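Local coordinates for protein cellulase (Xanthomonas axonopodis pv. citri, PDB 4W7W) that probably hydrolyses the beta-1,4-glucosidic bonds of cellulose as a glycoside hydrolase family 5 enzyme, and binds cellopentaose, at residues 23-34 against 63-74. Sequence-based numbering, arbitrary orientation.
With BGC (beta-D-glucopyranose), chain B; BGC (beta-D-glucopyranose), chain C.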
loop_
_atom_site.group_PDB
_atom_site.type_symbol
_atom_site.label_atom_id
_atom_site.label_comp_id
_atom_site.label_asym_id
_atom_site.label_seq_id
_atom_site.Cartn_x
_atom_site.Cartn_y
_atom_site.Cartn_z
ATOM N N LYS A 23 -8.457 -9.033 -9.235
ATOM C CA LYS A 23 -9.608 -8.453 -8.556
ATOM C C LYS A 23 -9.490 -6.949 -8.347
ATOM O O LYS A 23 -10.465 -6.240 -8.521
ATOM C CB LYS A 23 -9.815 -9.143 -7.220
ATOM C CG LYS A 23 -11.036 -8.652 -6.478
ATOM C CD LYS A 23 -11.430 -9.530 -5.312
ATOM C CE LYS A 23 -12.697 -9.014 -4.656
ATOM N NZ LYS A 23 -13.102 -9.804 -3.464
ATOM N N TYR A 24 -8.311 -6.478 -7.982
ATOM C CA TYR A 24 -8.083 -5.080 -7.640
ATOM C C TYR A 24 -6.955 -4.532 -8.493
ATOM O O TYR A 24 -5.842 -5.057 -8.472
ATOM C CB TYR A 24 -7.660 -4.956 -6.186
ATOM C CG TYR A 24 -8.597 -5.554 -5.177
ATOM C CD1 TYR A 24 -9.788 -4.927 -4.841
ATOM C CD2 TYR A 24 -8.272 -6.727 -4.518
ATOM C CE1 TYR A 24 -10.646 -5.461 -3.900
ATOM C CE2 TYR A 24 -9.116 -7.260 -3.559
ATOM C CZ TYR A 24 -10.303 -6.623 -3.256
ATOM O OH TYR A 24 -11.156 -7.124 -2.305
ATOM N N VAL A 25 -7.226 -3.483 -9.248
ATOM C CA VAL A 25 -6.177 -2.795 -9.986
ATOM C C VAL A 25 -6.385 -1.293 -9.845
ATOM O O VAL A 25 -7.504 -0.771 -9.933
ATOM C CB VAL A 25 -6.121 -3.202 -11.481
ATOM C CG1 VAL A 25 -5.799 -4.673 -11.644
ATOM C CG2 VAL A 25 -7.391 -2.854 -12.215
ATOM N N GLY A 26 -5.306 -0.577 -9.637
ATOM C CA GLY A 26 -5.412 0.854 -9.507
ATOM C C GLY A 26 -4.133 1.557 -9.176
ATOM O O GLY A 26 -3.034 1.150 -9.583
ATOM N N VAL A 27 -4.292 2.664 -8.462
ATOM C CA VAL A 27 -3.197 3.575 -8.189
ATOM C C VAL A 27 -3.224 4.069 -6.757
ATOM O O VAL A 27 -4.265 4.089 -6.104
ATOM C CB VAL A 27 -3.203 4.798 -9.151
ATOM C CG1 VAL A 27 -3.098 4.394 -10.608
ATOM C CG2 VAL A 27 -4.411 5.685 -8.935
ATOM N N ASN A 28 -2.048 4.489 -6.303
ATOM C CA ASN A 28 -1.907 5.294 -5.094
ATOM C C ASN A 28 -2.247 6.743 -5.422
ATOM O O ASN A 28 -1.702 7.304 -6.385
ATOM C CB ASN A 28 -0.467 5.254 -4.580
ATOM C CG ASN A 28 -0.133 3.974 -3.876
ATOM O OD1 ASN A 28 -0.228 3.911 -2.653
ATOM N ND2 ASN A 28 0.272 2.937 -4.623
ATOM N N LEU A 29 -3.126 7.368 -4.639
ATOM C CA LEU A 29 -3.350 8.810 -4.712
ATOM C C LEU A 29 -2.597 9.407 -3.546
ATOM O O LEU A 29 -3.066 9.408 -2.423
ATOM C CB LEU A 29 -4.825 9.185 -4.690
ATOM C CG LEU A 29 -5.615 8.739 -5.919
ATOM C CD1 LEU A 29 -7.085 9.145 -5.836
ATOM C CD2 LEU A 29 -5.020 9.279 -7.207
ATOM N N SER A 30 -1.376 9.837 -3.849
ATOM C CA SER A 30 -0.419 10.365 -2.878
ATOM C C SER A 30 -0.636 11.850 -2.623
ATOM O O SER A 30 -0.987 12.598 -3.544
ATOM C CB SER A 30 1.002 10.109 -3.407
ATOM O OG SER A 30 2.001 10.768 -2.653
ATOM N N GLY A 31 -0.409 12.264 -1.378
ATOM C CA GLY A 31 -0.483 13.667 -1.016
ATOM C C GLY A 31 -0.791 13.901 0.436
ATOM O O GLY A 31 -0.401 14.915 0.985
ATOM N N ALA A 32 -1.541 13.001 1.064
ATOM C CA ALA A 32 -1.956 13.238 2.446
ATOM C C ALA A 32 -0.828 12.909 3.418
ATOM O O ALA A 32 -0.872 13.305 4.599
ATOM C CB ALA A 32 -3.217 12.471 2.791
ATOM N N GLU A 33 0.160 12.167 2.921
ATOM C CA GLU A 33 1.322 11.747 3.684
ATOM C C GLU A 33 2.525 12.658 3.473
ATOM O O GLU A 33 3.591 12.409 4.048
ATOM C CB GLU A 33 1.683 10.294 3.357
ATOM C CG GLU A 33 2.534 10.042 2.118
ATOM C CD GLU A 33 1.892 10.276 0.770
ATOM O OE1 GLU A 33 0.763 10.819 0.670
ATOM O OE2 GLU A 33 2.552 9.909 -0.223
ATOM N N PHE A 34 2.363 13.706 2.665
ATOM C CA PHE A 34 3.465 14.604 2.346
ATOM C C PHE A 34 3.926 15.400 3.565
ATOM O O PHE A 34 3.184 15.614 4.524
ATOM C CB PHE A 34 3.060 15.573 1.229
ATOM C CG PHE A 34 3.346 15.088 -0.171
ATOM C CD1 PHE A 34 3.162 13.775 -0.568
ATOM C CD2 PHE A 34 3.786 15.991 -1.106
ATOM C CE1 PHE A 34 3.411 13.389 -1.869
ATOM C CE2 PHE A 34 4.050 15.610 -2.406
ATOM C CZ PHE A 34 3.858 14.306 -2.790
ATOM N N MET A 63 -9.722 1.469 -13.502
ATOM C CA MET A 63 -9.163 1.132 -12.223
ATOM C C MET A 63 -10.189 1.175 -11.131
ATOM O O MET A 63 -10.875 2.186 -10.934
ATOM C CB MET A 63 -8.019 2.037 -11.946
ATOM C CG MET A 63 -6.915 1.693 -12.903
ATOM S SD MET A 63 -5.661 2.916 -12.719
ATOM C CE MET A 63 -4.344 2.150 -13.655
ATOM N N ASN A 64 -10.296 0.056 -10.428
ATOM C CA ASN A 64 -11.305 -0.101 -9.396
ATOM C C ASN A 64 -10.770 0.017 -7.996
ATOM O O ASN A 64 -11.511 -0.225 -7.059
ATOM C CB ASN A 64 -12.049 -1.430 -9.559
ATOM C CG ASN A 64 -11.217 -2.619 -9.144
ATOM O OD1 ASN A 64 -10.003 -2.501 -8.975
ATOM N ND2 ASN A 64 -11.866 -3.751 -8.945
ATOM N N THR A 65 -9.501 0.408 -7.825
ATOM C CA THR A 65 -8.894 0.434 -6.498
ATOM C C THR A 65 -8.014 1.659 -6.354
ATOM O O THR A 65 -7.204 1.959 -7.230
ATOM C CB THR A 65 -8.060 -0.835 -6.249
ATOM O OG1 THR A 65 -8.902 -1.981 -6.395
ATOM C CG2 THR A 65 -7.485 -0.873 -4.850
ATOM N N ILE A 66 -8.174 2.341 -5.230
ATOM C CA ILE A 66 -7.329 3.470 -4.871
ATOM C C ILE A 66 -6.651 3.163 -3.542
ATOM O O ILE A 66 -7.333 2.828 -2.562
ATOM C CB ILE A 66 -8.164 4.746 -4.728
ATOM C CG1 ILE A 66 -8.818 5.133 -6.061
ATOM C CG2 ILE A 66 -7.325 5.880 -4.154
ATOM C CD1 ILE A 66 -7.880 5.441 -7.194
ATOM N N ARG A 67 -5.324 3.251 -3.520
ATOM C CA ARG A 67 -4.586 3.213 -2.257
ATOM C C ARG A 67 -4.373 4.652 -1.795
ATOM O O ARG A 67 -3.915 5.484 -2.580
ATOM C CB ARG A 67 -3.265 2.444 -2.415
ATOM C CG ARG A 67 -2.464 2.307 -1.123
ATOM C CD ARG A 67 -1.388 1.258 -1.281
ATOM N NE ARG A 67 -0.556 1.015 -0.111
ATOM C CZ ARG A 67 0.664 1.502 0.087
ATOM N NH1 ARG A 67 1.194 2.418 -0.707
ATOM N NH2 ARG A 67 1.380 1.044 1.093
ATOM N N LEU A 68 -4.754 4.922 -0.551
ATOM C CA LEU A 68 -4.764 6.259 0.012
ATOM C C LEU A 68 -3.808 6.343 1.200
ATOM O O LEU A 68 -4.167 6.002 2.329
ATOM C CB LEU A 68 -6.169 6.628 0.460
ATOM C CG LEU A 68 -6.334 8.049 0.976
ATOM C CD1 LEU A 68 -6.257 9.046 -0.174
ATOM C CD2 LEU A 68 -7.638 8.207 1.738
ATOM N N PRO A 69 -2.572 6.791 0.945
ATOM C CA PRO A 69 -1.651 7.064 2.055
ATOM C C PRO A 69 -2.172 8.183 2.949
ATOM O O PRO A 69 -2.662 9.193 2.459
ATOM C CB PRO A 69 -0.385 7.545 1.332
ATOM C CG PRO A 69 -0.458 6.906 -0.024
ATOM C CD PRO A 69 -1.920 6.951 -0.368
ATOM N N PHE A 70 -2.015 8.002 4.253
ATOM C CA PHE A 70 -2.223 9.077 5.212
ATOM C C PHE A 70 -1.361 8.774 6.431
ATOM O O PHE A 70 -0.821 7.671 6.572
ATOM C CB PHE A 70 -3.697 9.249 5.596
ATOM C CG PHE A 70 -4.277 8.046 6.258
ATOM C CD1 PHE A 70 -4.819 7.056 5.484
ATOM C CD2 PHE A 70 -4.259 7.889 7.629
ATOM C CE1 PHE A 70 -5.357 5.924 6.035
ATOM C CE2 PHE A 70 -4.773 6.739 8.206
ATOM C CZ PHE A 70 -5.335 5.762 7.407
ATOM N N LEU A 71 -1.169 9.782 7.274
ATOM C CA LEU A 71 -0.258 9.624 8.415
ATOM C C LEU A 71 -0.956 9.275 9.706
ATOM O O LEU A 71 -1.971 9.885 10.105
ATOM C CB LEU A 71 0.535 10.889 8.684
ATOM C CG LEU A 71 1.424 11.362 7.540
ATOM C CD1 LEU A 71 2.262 12.523 8.023
ATOM C CD2 LEU A 71 2.306 10.229 7.027
ATOM N N TRP A 72 -0.369 8.309 10.403
ATOM C CA TRP A 72 -0.787 7.945 11.746
ATOM C C TRP A 72 -0.867 9.177 12.647
ATOM O O TRP A 72 -1.835 9.371 13.371
ATOM C CB TRP A 72 0.205 6.903 12.277
ATOM C CG TRP A 72 -0.167 6.218 13.546
ATOM C CD1 TRP A 72 -1.243 6.455 14.357
ATOM C CD2 TRP A 72 0.593 5.185 14.170
ATOM N NE1 TRP A 72 -1.186 5.633 15.456
ATOM C CE2 TRP A 72 -0.078 4.833 15.358
ATOM C CE3 TRP A 72 1.786 4.533 13.840
ATOM C CZ2 TRP A 72 0.412 3.860 16.223
ATOM C CZ3 TRP A 72 2.286 3.583 14.707
ATOM C CH2 TRP A 72 1.594 3.251 15.881
ATOM N N GLU A 73 0.146 10.035 12.577
ATOM C CA GLU A 73 0.210 11.205 13.441
ATOM C C GLU A 73 -0.887 12.214 13.166
ATOM O O GLU A 73 -1.240 12.998 14.057
ATOM C CB GLU A 73 1.554 11.900 13.289
ATOM C CG GLU A 73 2.759 11.046 13.660
ATOM C CD GLU A 73 3.325 10.202 12.522
ATOM O OE1 GLU A 73 2.676 10.019 11.470
ATOM O OE2 GLU A 73 4.437 9.661 12.701
ATOM N N ARG A 74 -1.399 12.231 11.926
ATOM C CA ARG A 74 -2.455 13.159 11.557
ATOM C C ARG A 74 -3.839 12.613 11.884
ATOM O O ARG A 74 -4.729 13.405 12.228
ATOM C CB ARG A 74 -2.342 13.554 10.079
ATOM C CG ARG A 74 -1.099 14.382 9.823
ATOM C CD ARG A 74 -0.941 14.834 8.375
ATOM N NE ARG A 74 0.218 15.716 8.275
ATOM C CZ ARG A 74 1.075 15.771 7.261
ATOM N NH1 ARG A 74 0.911 15.046 6.165
ATOM N NH2 ARG A 74 2.118 16.587 7.353
HETATM C C2 BGC B . 8.912 9.977 -3.289
HETATM C C3 BGC B . 9.025 11.218 -2.403
HETATM C C4 BGC B . 7.694 11.598 -1.752
HETATM C C5 BGC B . 7.033 10.374 -1.142
HETATM C C6 BGC B . 5.611 10.669 -0.696
HETATM C C1 BGC B . 8.237 8.843 -2.534
HETATM O O1 BGC B . 8.023 7.703 -3.382
HETATM O O2 BGC B . 10.216 9.560 -3.722
HETATM O O3 BGC B . 9.537 12.300 -3.189
HETATM O O4 BGC B . 7.900 12.516 -0.681
HETATM O O5 BGC B . 6.973 9.310 -2.094
HETATM O O6 BGC B . 5.152 9.552 0.027
HETATM C C2 BGC C . 7.579 14.586 0.450
HETATM C C3 BGC C . 7.345 16.081 0.331
HETATM C C4 BGC C . 8.155 16.657 -0.826
HETATM C C5 BGC C . 7.996 15.824 -2.105
HETATM C C6 BGC C . 8.900 16.311 -3.238
HETATM C C1 BGC C . 7.446 13.852 -0.877
HETATM O O2 BGC C . 6.639 14.102 1.404
HETATM O O3 BGC C . 7.701 16.653 1.600
HETATM O O4 BGC C . 7.710 17.994 -1.073
HETATM O O5 BGC C . 8.291 14.449 -1.851
HETATM O O6 BGC C . 10.282 16.126 -2.894
HETATM O O HOH W 1 -2.789 10.570 0.084
HETATM O O HOH W 2 -2.396 12.328 6.699
#
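Asn28 and Arg67 run alongside each other on one face of the paired strands 24-29 and 65-70. Arg67 NH1 donates to Asn28 OD1 at 2.8 Å, with the oxygen close to the guanidinium plane although the amide itself stands almost perpendicular to that plane. With CG trans to its own backbone N (chi1 -177°), the extended Arg67 chain carries CB, CG and CD alongside that oxygen before NH1 reaches it. The same guanidinium also makes salt bridges to Glu222 and Glu266. On the other face, Leu29 CD1 rests on Ile66 CG2 at 3.7 Å and Val27 CG2 lies beside Ile66 CD1.

The backbone ladder, Val27 N to Thr65 O, Arg67 N to Val27 O and Leu29 N to Arg67 O, is parallel. It joins the first two strands of the (beta/alpha)8 barrel through a beta-alpha-beta unit whose helix 52-60 covers the Val27, Leu29 and Ile66 face. At the N-terminal end, the Asn64 amide works like a further backbone rung: ND2 donates to Lys23 O at 2.9 Å, while OD1 accepts from Val25 N and, well above its carbonyl plane, from Thr65 OG1.

Past the strands, Arg74 turns two nitrogens end-on to Phe34 O, NH1 at 2.9 Å, and NH1 also reaches Ala32 O; all three bonds lie near the guanidinium plane, with Leu71 CD1 over one of its faces. Water 1 bridges Leu29 O, Pro69 O and Ala32 N. Pro69 CB packs 3.5 Å from Glu33 OE1, an oxygen that accepts from Gly31 N, a bond that probably steadies the carboxylate. Glu33 OE2 accepts a hydrogen bond from O6 of the chain B glucose at 2.6 Å, and one face of the Phe34 ring lies against the chain C glucose.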